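Local atomic coordinates of tryptophan--tRNA ligase (Pyrococcus horikoshii, PDB entry 3JXE), a protein that catalyses the ATP-dependent attachment of L-tryptophan to its cognate tRNA, releasing AMP and diphosphate. Residues E45-S57 and L307-K319. Residues are numbered along the deposited sequence; the frame is centred on the assembly and turned at random.
Sequences ELPIFFRRKFFFS and LEIFFEEDDKKLK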
ATOM      1  N   GLU B  45     -39.637  13.943   4.109  1.00 99.29           N
ATOM      2  CA  GLU B  45     -39.709  13.127   5.321  1.00 98.96           C
ATOM      3  C   GLU B  45     -38.488  12.216   5.443  1.00 98.63           C
ATOM      4  O   GLU B  45     -37.912  11.791   4.438  1.00 98.59           O
ATOM      5  CB  GLU B  45     -40.995  12.293   5.338  1.00 99.02           C
ATOM      6  CG  GLU B  45     -41.399  11.788   6.727  1.00 99.21           C
ATOM      7  CD  GLU B  45     -42.259  10.529   6.692  1.00 99.40           C
ATOM      8  OE1 GLU B  45     -42.393   9.875   7.749  1.00 99.27           O
ATOM      9  OE2 GLU B  45     -42.798  10.186   5.616  1.00 99.59           O
ATOM     10  N   LEU B  46     -38.107  11.923   6.684  1.00 98.19           N
ATOM     11  CA  LEU B  46     -36.940  11.093   6.980  1.00 97.76           C
ATOM     12  C   LEU B  46     -37.230   9.599   6.820  1.00 97.38           C
ATOM     13  O   LEU B  46     -38.321   9.141   7.168  1.00 97.39           O
ATOM     14  CB  LEU B  46     -36.434  11.381   8.397  1.00 97.80           C
ATOM     15  CG  LEU B  46     -35.857  12.773   8.670  1.00 97.84           C
ATOM     16  CD1 LEU B  46     -35.837  13.055  10.165  1.00 97.94           C
ATOM     17  CD2 LEU B  46     -34.465  12.925   8.063  1.00 97.73           C
ATOM     18  N   PRO B  47     -36.251   8.836   6.289  1.00 96.95           N
ATOM     19  CA  PRO B  47     -36.347   7.380   6.133  1.00 96.60           C
ATOM     20  C   PRO B  47     -36.518   6.645   7.459  1.00 96.21           C
ATOM     21  O   PRO B  47     -36.136   7.163   8.513  1.00 96.20           O
ATOM     22  CB  PRO B  47     -34.998   6.998   5.516  1.00 96.61           C
ATOM     23  CG  PRO B  47     -34.488   8.235   4.910  1.00 96.80           C
ATOM     24  CD  PRO B  47     -34.971   9.350   5.771  1.00 96.95           C
ATOM     25  N   ILE B  48     -37.075   5.438   7.382  1.00 95.71           N
ATOM     26  CA  ILE B  48     -37.363   4.596   8.548  1.00 95.17           C
ATOM     27  C   ILE B  48     -36.219   4.549   9.576  1.00 94.79           C
ATOM     28  O   ILE B  48     -36.444   4.771  10.766  1.00 94.75           O
ATOM     29  CB  ILE B  48     -37.814   3.159   8.112  1.00 95.20           C
ATOM     30  CG1 ILE B  48     -38.041   2.251   9.329  1.00 95.22           C
ATOM     31  CG2 ILE B  48     -36.838   2.547   7.089  1.00 95.21           C
ATOM     32  CD1 ILE B  48     -38.442   0.827   8.985  1.00 95.25           C
ATOM     33  N   PHE B  49     -35.001   4.289   9.103  1.00 94.30           N
ATOM     34  CA  PHE B  49     -33.836   4.135   9.978  1.00 93.81           C
ATOM     35  C   PHE B  49     -33.331   5.445  10.587  1.00 93.44           C
ATOM     36  O   PHE B  49     -32.627   5.429  11.599  1.00 93.40           O
ATOM     37  CB  PHE B  49     -32.698   3.403   9.253  1.00 93.83           C
ATOM     38  CG  PHE B  49     -32.517   3.816   7.818  1.00 93.88           C
ATOM     39  CD1 PHE B  49     -31.904   5.024   7.497  1.00 93.93           C
ATOM     40  CD2 PHE B  49     -32.954   2.990   6.786  1.00 93.93           C
ATOM     41  CE1 PHE B  49     -31.738   5.407   6.168  1.00 94.06           C
ATOM     42  CE2 PHE B  49     -32.791   3.363   5.453  1.00 93.96           C
ATOM     43  CZ  PHE B  49     -32.180   4.574   5.144  1.00 94.03           C
ATOM     44  N   PHE B  50     -33.685   6.573   9.975  1.00 92.95           N
ATOM     45  CA  PHE B  50     -33.318   7.875  10.527  1.00 92.46           C
ATOM     46  C   PHE B  50     -34.284   8.340  11.615  1.00 92.14           C
ATOM     47  O   PHE B  50     -33.860   8.641  12.732  1.00 92.12           O
ATOM     48  CB  PHE B  50     -33.175   8.942   9.433  1.00 92.47           C
ATOM     49  CG  PHE B  50     -31.850   8.911   8.715  1.00 92.41           C
ATOM     50  CD1 PHE B  50     -30.666   8.653   9.407  1.00 92.41           C
ATOM     51  CD2 PHE B  50     -31.783   9.168   7.348  1.00 92.39           C
ATOM     52  CE1 PHE B  50     -29.441   8.628   8.744  1.00 92.36           C
ATOM     53  CE2 PHE B  50     -30.563   9.150   6.676  1.00 92.39           C
ATOM     54  CZ  PHE B  50     -29.391   8.879   7.376  1.00 92.40           C
ATOM     55  N   ARG B  51     -35.575   8.382  11.293  1.00 91.69           N
ATOM     56  CA  ARG B  51     -36.587   8.877  12.234  1.00 91.24           C
ATOM     57  C   ARG B  51     -36.829   7.952  13.426  1.00 90.76           C
ATOM     58  O   ARG B  51     -37.231   8.413  14.496  1.00 90.73           O
ATOM     59  CB  ARG B  51     -37.909   9.218  11.528  1.00 91.34           C
ATOM     60  CG  ARG B  51     -38.480   8.134  10.624  1.00 91.67           C
ATOM     61  CD  ARG B  51     -39.973   8.350  10.397  1.00 92.41           C
ATOM     62  NE  ARG B  51     -40.379   8.082   9.015  1.00 92.89           N
ATOM     63  CZ  ARG B  51     -40.729   6.889   8.539  1.00 93.10           C
ATOM     64  NH1 ARG B  51     -40.722   5.818   9.322  1.00 93.31           N
ATOM     65  NH2 ARG B  51     -41.079   6.766   7.266  1.00 93.12           N
ATOM     66  N   ARG B  52     -36.577   6.657  13.247  1.00 90.17           N
ATOM     67  CA  ARG B  52     -36.721   5.698  14.343  1.00 89.64           C
ATOM     68  C   ARG B  52     -35.404   5.482  15.098  1.00 89.20           C
ATOM     69  O   ARG B  52     -35.286   4.561  15.911  1.00 89.13           O
ATOM     70  CB  ARG B  52     -37.314   4.375  13.848  1.00 89.71           C
ATOM     71  CG  ARG B  52     -38.758   4.494  13.385  1.00 89.77           C
ATOM     72  CD  ARG B  52     -39.344   3.144  13.038  1.00 89.97           C
ATOM     73  NE  ARG B  52     -40.505   3.270  12.158  1.00 90.25           N
ATOM     74  CZ  ARG B  52     -41.066   2.260  11.497  1.00 90.33           C
ATOM     75  NH1 ARG B  52     -40.583   1.029  11.607  1.00 90.37           N
ATOM     76  NH2 ARG B  52     -42.117   2.482  10.721  1.00 90.41           N
ATOM     77  N   LYS B  53     -34.432   6.348  14.814  1.00 88.66           N
ATOM     78  CA  LYS B  53     -33.153   6.425  15.537  1.00 88.12           C
ATOM     79  C   LYS B  53     -32.334   5.129  15.551  1.00 87.64           C
ATOM     80  O   LYS B  53     -31.742   4.763  16.573  1.00 87.60           O
ATOM     81  CB  LYS B  53     -33.359   6.980  16.958  1.00 88.18           C
ATOM     82  CG  LYS B  53     -33.740   8.453  16.988  1.00 88.36           C
ATOM     83  CD  LYS B  53     -34.206   8.885  18.367  1.00 88.74           C
ATOM     84  CE  LYS B  53     -34.658  10.338  18.353  1.00 88.89           C
ATOM     85  NZ  LYS B  53     -35.228  10.756  19.665  1.00 89.04           N
ATOM     86  N   PHE B  54     -32.305   4.443  14.411  1.00 87.02           N
ATOM     87  CA  PHE B  54     -31.396   3.316  14.216  1.00 86.42           C
ATOM     88  C   PHE B  54     -29.985   3.867  14.058  1.00 86.09           C
ATOM     89  O   PHE B  54     -29.017   3.284  14.552  1.00 86.02           O
ATOM     90  CB  PHE B  54     -31.803   2.486  12.996  1.00 86.35           C
ATOM     91  CG  PHE B  54     -30.897   1.318  12.726  1.00 85.97           C
ATOM     92  CD1 PHE B  54     -30.123   1.277  11.574  1.00 85.73           C
ATOM     93  CD2 PHE B  54     -30.812   0.261  13.629  1.00 85.72           C
ATOM     94  CE1 PHE B  54     -29.282   0.197  11.319  1.00 85.67           C
ATOM     95  CE2 PHE B  54     -29.974  -0.822  13.384  1.00 85.58           C
ATOM     96  CZ  PHE B  54     -29.208  -0.854  12.225  1.00 85.65           C
ATOM     97  N   PHE B  55     -29.885   4.996  13.358  1.00 85.65           N
ATOM     98  CA  PHE B  55     -28.698   5.829  13.401  1.00 85.25           C
ATOM     99  C   PHE B  55     -28.798   6.700  14.648  1.00 85.07           C
ATOM    100  O   PHE B  55     -29.657   7.580  14.740  1.00 85.06           O
ATOM    101  CB  PHE B  55     -28.580   6.675  12.134  1.00 85.20           C
ATOM    102  CG  PHE B  55     -27.980   5.939  10.971  1.00 85.03           C
ATOM    103  CD1 PHE B  55     -28.756   5.088  10.190  1.00 84.93           C
ATOM    104  CD2 PHE B  55     -26.634   6.095  10.657  1.00 84.85           C
ATOM    105  CE1 PHE B  55     -28.199   4.404   9.112  1.00 84.88           C
ATOM    106  CE2 PHE B  55     -26.067   5.418   9.582  1.00 84.70           C
ATOM    107  CZ  PHE B  55     -26.852   4.571   8.809  1.00 84.79           C
ATOM    108  N   PHE B  56     -27.922   6.430  15.610  1.00 84.81           N
ATOM    109  CA  PHE B  56     -28.033   6.990  16.953  1.00 84.57           C
ATOM    110  C   PHE B  56     -26.911   7.966  17.293  1.00 84.52           C
ATOM    111  O   PHE B  56     -27.077   8.833  18.154  1.00 84.55           O
ATOM    112  CB  PHE B  56     -28.062   5.857  17.985  1.00 84.48           C
ATOM    113  CG  PHE B  56     -26.745   5.138  18.141  1.00 84.20           C
ATOM    114  CD1 PHE B  56     -25.984   5.308  19.291  1.00 83.90           C
ATOM    115  CD2 PHE B  56     -26.265   4.299  17.139  1.00 84.03           C
ATOM    116  CE1 PHE B  56     -24.768   4.651  19.443  1.00 83.71           C
ATOM    117  CE2 PHE B  56     -25.050   3.637  17.282  1.00 83.76           C
ATOM    118  CZ  PHE B  56     -24.303   3.813  18.438  1.00 83.63           C
ATOM    119  N   SER B  57     -25.774   7.814  16.618  1.00 84.42           N
ATOM    120  CA  SER B  57     -24.581   8.598  16.916  1.00 84.29           C
ATOM    121  C   SER B  57     -24.040   9.305  15.676  1.00 84.20           C
ATOM    122  O   SER B  57     -24.287   8.878  14.549  1.00 84.22           O
ATOM    123  CB  SER B  57     -23.504   7.698  17.524  1.00 84.26           C
ATOM    124  OG  SER B  57     -22.328   8.431  17.800  1.00 84.36           O
ATOM    125  N   LEU B 307     -38.412  -5.175  11.924  1.00110.08           N
ATOM    126  CA  LEU B 307     -39.501  -4.393  11.346  1.00109.92           C
ATOM    127  C   LEU B 307     -39.377  -2.917  11.708  1.00109.86           C
ATOM    128  O   LEU B 307     -39.719  -2.042  10.909  1.00109.83           O
ATOM    129  CB  LEU B 307     -40.854  -4.938  11.806  1.00109.91           C
ATOM    130  CG  LEU B 307     -41.275  -6.318  11.293  1.00109.81           C
ATOM    131  CD1 LEU B 307     -42.237  -6.978  12.267  1.00109.74           C
ATOM    132  CD2 LEU B 307     -41.883  -6.230   9.895  1.00109.70           C
ATOM    133  N   GLU B 308     -38.883  -2.653  12.917  1.00109.78           N
ATOM    134  CA  GLU B 308     -38.661  -1.292  13.394  1.00109.73           C
ATOM    135  C   GLU B 308     -37.535  -0.602  12.625  1.00109.74           C
ATOM    136  O   GLU B 308     -37.622   0.588  12.323  1.00109.75           O
ATOM    137  CB  GLU B 308     -38.341  -1.299  14.893  1.00109.71           C
ATOM    138  CG  GLU B 308     -38.311   0.082  15.544  1.00109.67           C
ATOM    139  CD  GLU B 308     -37.626   0.084  16.900  1.00109.64           C
ATOM    140  OE1 GLU B 308     -37.920  -0.804  17.729  1.00109.67           O
ATOM    141  OE2 GLU B 308     -36.794   0.985  17.139  1.00109.67           O
ATOM    142  N   ILE B 309     -36.489  -1.357  12.298  1.00109.74           N
ATOM    143  CA  ILE B 309     -35.266  -0.762  11.756  1.00109.76           C
ATOM    144  C   ILE B 309     -35.142  -0.779  10.227  1.00109.78           C
ATOM    145  O   ILE B 309     -34.350  -0.014   9.670  1.00109.77           O
ATOM    146  CB  ILE B 309     -33.983  -1.353  12.418  1.00109.75           C
ATOM    147  CG1 ILE B 309     -33.792  -2.828  12.045  1.00109.69           C
ATOM    148  CG2 ILE B 309     -34.017  -1.140  13.938  1.00109.85           C
ATOM    149  CD1 ILE B 309     -32.494  -3.435  12.541  1.00109.62           C
ATOM    150  N   PHE B 310     -35.916  -1.627   9.549  1.00109.86           N
ATOM    151  CA  PHE B 310     -35.772  -1.761   8.093  1.00109.96           C
ATOM    152  C   PHE B 310     -37.035  -2.102   7.288  1.00110.14           C
ATOM    153  O   PHE B 310     -37.209  -1.593   6.180  1.00110.13           O
ATOM    154  CB  PHE B 310     -34.650  -2.757   7.760  1.00109.88           C
ATOM    155  CG  PHE B 310     -34.180  -2.693   6.331  1.00109.61           C
ATOM    156  CD1 PHE B 310     -33.565  -1.544   5.836  1.00109.40           C
ATOM    157  CD2 PHE B 310     -34.341  -3.785   5.484  1.00109.41           C
ATOM    158  CE1 PHE B 310     -33.129  -1.480   4.516  1.00109.26           C
ATOM    159  CE2 PHE B 310     -33.905  -3.732   4.162  1.00109.28           C
ATOM    160  CZ  PHE B 310     -33.298  -2.576   3.678  1.00109.25           C
ATOM    161  N   PHE B 311     -37.907  -2.946   7.834  1.00110.40           N
ATOM    162  CA  PHE B 311     -38.961  -3.570   7.021  1.00110.69           C
ATOM    163  C   PHE B 311     -40.324  -2.868   6.953  1.00111.00           C
ATOM    164  O   PHE B 311     -40.852  -2.665   5.855  1.00111.04           O
ATOM    165  CB  PHE B 311     -39.113  -5.052   7.375  1.00110.60           C
ATOM    166  CG  PHE B 311     -37.905  -5.873   7.028  1.00110.41           C
ATOM    167  CD1 PHE B 311     -37.601  -6.161   5.699  1.00110.20           C
ATOM    168  CD2 PHE B 311     -37.061  -6.345   8.027  1.00110.29           C
ATOM    169  CE1 PHE B 311     -36.478  -6.912   5.372  1.00110.09           C
ATOM    170  CE2 PHE B 311     -35.936  -7.100   7.709  1.00110.16           C
ATOM    171  CZ  PHE B 311     -35.645  -7.383   6.379  1.00110.04           C
ATOM    172  N   GLU B 312     -40.895  -2.509   8.100  1.00111.36           N
ATOM    173  CA  GLU B 312     -42.194  -1.829   8.105  1.00111.70           C
ATOM    174  C   GLU B 312     -42.051  -0.311   7.985  1.00111.94           C
ATOM    175  O   GLU B 312     -41.644   0.364   8.933  1.00111.99           O
ATOM    176  CB  GLU B 312     -43.034  -2.220   9.329  1.00111.66           C
ATOM    177  CG  GLU B 312     -44.464  -1.661   9.316  1.00111.77           C
ATOM    178  CD  GLU B 312     -45.215  -1.952   8.019  1.00111.85           C
ATOM    179  OE1 GLU B 312     -45.441  -3.139   7.701  1.00111.87           O
ATOM    180  OE2 GLU B 312     -45.587  -0.989   7.317  1.00111.83           O
ATOM    181  N   GLU B 313     -42.402   0.212   6.812  1.00112.26           N
ATOM    182  CA  GLU B 313     -42.228   1.630   6.496  1.00112.60           C
ATOM    183  C   GLU B 313     -43.313   2.513   7.124  1.00112.80           C
ATOM    184  O   GLU B 313     -43.164   3.737   7.190  1.00112.85           O
ATOM    185  CB  GLU B 313     -42.192   1.827   4.975  1.00112.59           C
ATOM    186  CG  GLU B 313     -40.968   2.575   4.446  1.00112.81           C
ATOM    187  CD  GLU B 313     -40.969   4.058   4.784  1.00113.12           C
ATOM    188  OE1 GLU B 313     -40.566   4.418   5.911  1.00113.22           O
ATOM    189  OE2 GLU B 313     -41.352   4.867   3.912  1.00113.30           O
ATOM    190  N   ASP B 314     -44.396   1.889   7.583  1.00113.09           N
ATOM    191  CA  ASP B 314     -45.514   2.596   8.206  1.00113.37           C
ATOM    192  C   ASP B 314     -45.353   2.620   9.728  1.00113.57           C
ATOM    193  O   ASP B 314     -45.304   1.568  10.368  1.00113.53           O
ATOM    194  CB  ASP B 314     -46.839   1.935   7.808  1.00113.37           C
ATOM    195  CG  ASP B 314     -48.048   2.801   8.114  1.00113.47           C
ATOM    196  OD1 ASP B 314     -48.362   3.009   9.306  1.00113.59           O
ATOM    197  OD2 ASP B 314     -48.702   3.258   7.152  1.00113.60           O
ATOM    198  N   ASP B 315     -45.273   3.825  10.293  1.00113.89           N
ATOM    199  CA  ASP B 315     -45.094   4.017  11.737  1.00114.21           C
ATOM    200  C   ASP B 315     -46.315   3.582  12.544  1.00114.43           C
ATOM    201  O   ASP B 315     -46.180   2.985  13.614  1.00114.41           O
ATOM    202  CB  ASP B 315     -44.768   5.484  12.054  1.00114.23           C
ATOM    203  CG  ASP B 315     -43.376   5.896  11.592  1.00114.30           C
ATOM    204  OD1 ASP B 315     -42.824   5.249  10.677  1.00114.41           O
ATOM    205  OD2 ASP B 315     -42.835   6.880  12.142  1.00114.28           O
ATOM    206  N   LYS B 316     -47.499   3.889  12.017  1.00114.77           N
ATOM    207  CA  LYS B 316     -48.767   3.596  12.688  1.00115.11           C
ATOM    208  C   LYS B 316     -49.065   2.096  12.704  1.00115.31           C
ATOM    209  O   LYS B 316     -49.572   1.568  13.699  1.00115.35           O
ATOM    210  CB  LYS B 316     -49.919   4.366  12.026  1.00115.11           C
ATOM    211  CG  LYS B 316     -49.654   5.865  11.837  1.00115.22           C
ATOM    212  CD  LYS B 316     -50.874   6.611  11.307  1.00115.32           C
ATOM    213  CE  LYS B 316     -51.811   7.031  12.437  1.00115.43           C
ATOM    214  NZ  LYS B 316     -52.939   7.872  11.947  1.00115.49           N
ATOM    215  N   LYS B 317     -48.739   1.423  11.601  1.00115.56           N
ATOM    216  CA  LYS B 317     -48.947  -0.017  11.462  1.00115.81           C
ATOM    217  C   LYS B 317     -47.939  -0.806  12.296  1.00115.98           C
ATOM    218  O   LYS B 317     -48.257  -1.876  12.815  1.00115.96           O
ATOM    219  CB  LYS B 317     -48.839  -0.418   9.991  1.00115.81           C
ATOM    220  CG  LYS B 317     -49.599  -1.683   9.610  1.00115.89           C
ATOM    221  CD  LYS B 317     -49.392  -2.027   8.138  1.00115.99           C
ATOM    222  CE  LYS B 317     -50.033  -0.992   7.219  1.00116.10           C
ATOM    223  NZ  LYS B 317     -49.341  -0.917   5.904  1.00116.19           N
ATOM    224  N   LEU B 318     -46.726  -0.266  12.414  1.00116.25           N
ATOM    225  CA  LEU B 318     -45.657  -0.875  13.203  1.00116.53           C
ATOM    226  C   LEU B 318     -46.002  -0.901  14.692  1.00116.81           C
ATOM    227  O   LEU B 318     -45.875  -1.942  15.344  1.00116.83           O
ATOM    228  CB  LEU B 318     -44.330  -0.135  12.959  1.00116.46           C
ATOM    229  CG  LEU B 318     -42.976  -0.609  13.518  1.00116.31           C
ATOM    230  CD1 LEU B 318     -42.714  -0.089  14.934  1.00116.14           C
ATOM    231  CD2 LEU B 318     -42.806  -2.128  13.442  1.00116.20           C
ATOM    232  N   LYS B 319     -46.442   0.242  15.215  1.00117.18           N
ATOM    233  CA  LYS B 319     -46.815   0.379  16.624  1.00117.54           C
ATOM    234  C   LYS B 319     -48.036  -0.476  16.967  1.00117.78           C
ATOM    235  O   LYS B 319     -48.120  -1.048  18.057  1.00117.77           O
ATOM    236  CB  LYS B 319     -47.086   1.849  16.967  1.00117.55           C
ATOM    237  CG  LYS B 319     -47.170   2.146  18.461  1.00117.61           C
ATOM    238  CD  LYS B 319     -47.707   3.546  18.730  1.00117.75           C
ATOM    239  CE  LYS B 319     -47.915   3.775  20.222  1.00117.85           C
ATOM    240  NZ  LYS B 319     -48.596   5.069  20.514  1.00117.78           N
TER
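R52 lays its guanidinium into the end of the helix that closes at 311, with L318 CD1 over one face and I48 CG1 over the opposite face. The chain runs extended from CG to NE, long enough to carry the charge to two backbone carbonyls: E308 O, in the last turn of helix 301-311, and E312 O, just beyond it. NH1 donates to E308 O at 3.1 Å, coming from above the carbonyl plane, and weakly to E312 O, which NH2 also reaches by a weak bond. NH2 then makes a nearly straight bond to D315 OD1 (2.9 Å, 167°), lying in the guanidinium plane but meeting the carboxylate from above its own plane. Arginine suits this place because several N-H groups can serve carbonyls and a carboxylate at once. The same OD1 forms a salt bridge with R51 NH1, while R51 NH2 binds E313 OE1 on its syn side at 2.8 Å, the two flat groups only 16° apart. R51 NE bonds weakly to E45 OE1, which completes the network; the arginines probably stabilise the carboxylates as anions.

Beside the charged groups, I48 sends CG1 anti to its backbone N (chi1 177°), and its unbranched CG1-CD1 arm reaches E308 O and E312 O, the latter 3.2 Å from CD1. F54 lies against I309, whose CB makes an off-centre CH-pi contact 4.2 Å from the ring centroid; the side chain of F54 is also about 4 Å from the bound tryptophanyl-5'AMP. K53, with positive phi, ends helix 48-51 in a Schellman motif. The whole is an arginine bound to carbonyls at a helix end, within a salt-bridge network, and joins the turn between helices 301-311 and 315-326 to the segment leading into strand 55-59 of the seven-stranded sheet of this class I, Rossmann-fold synthetase.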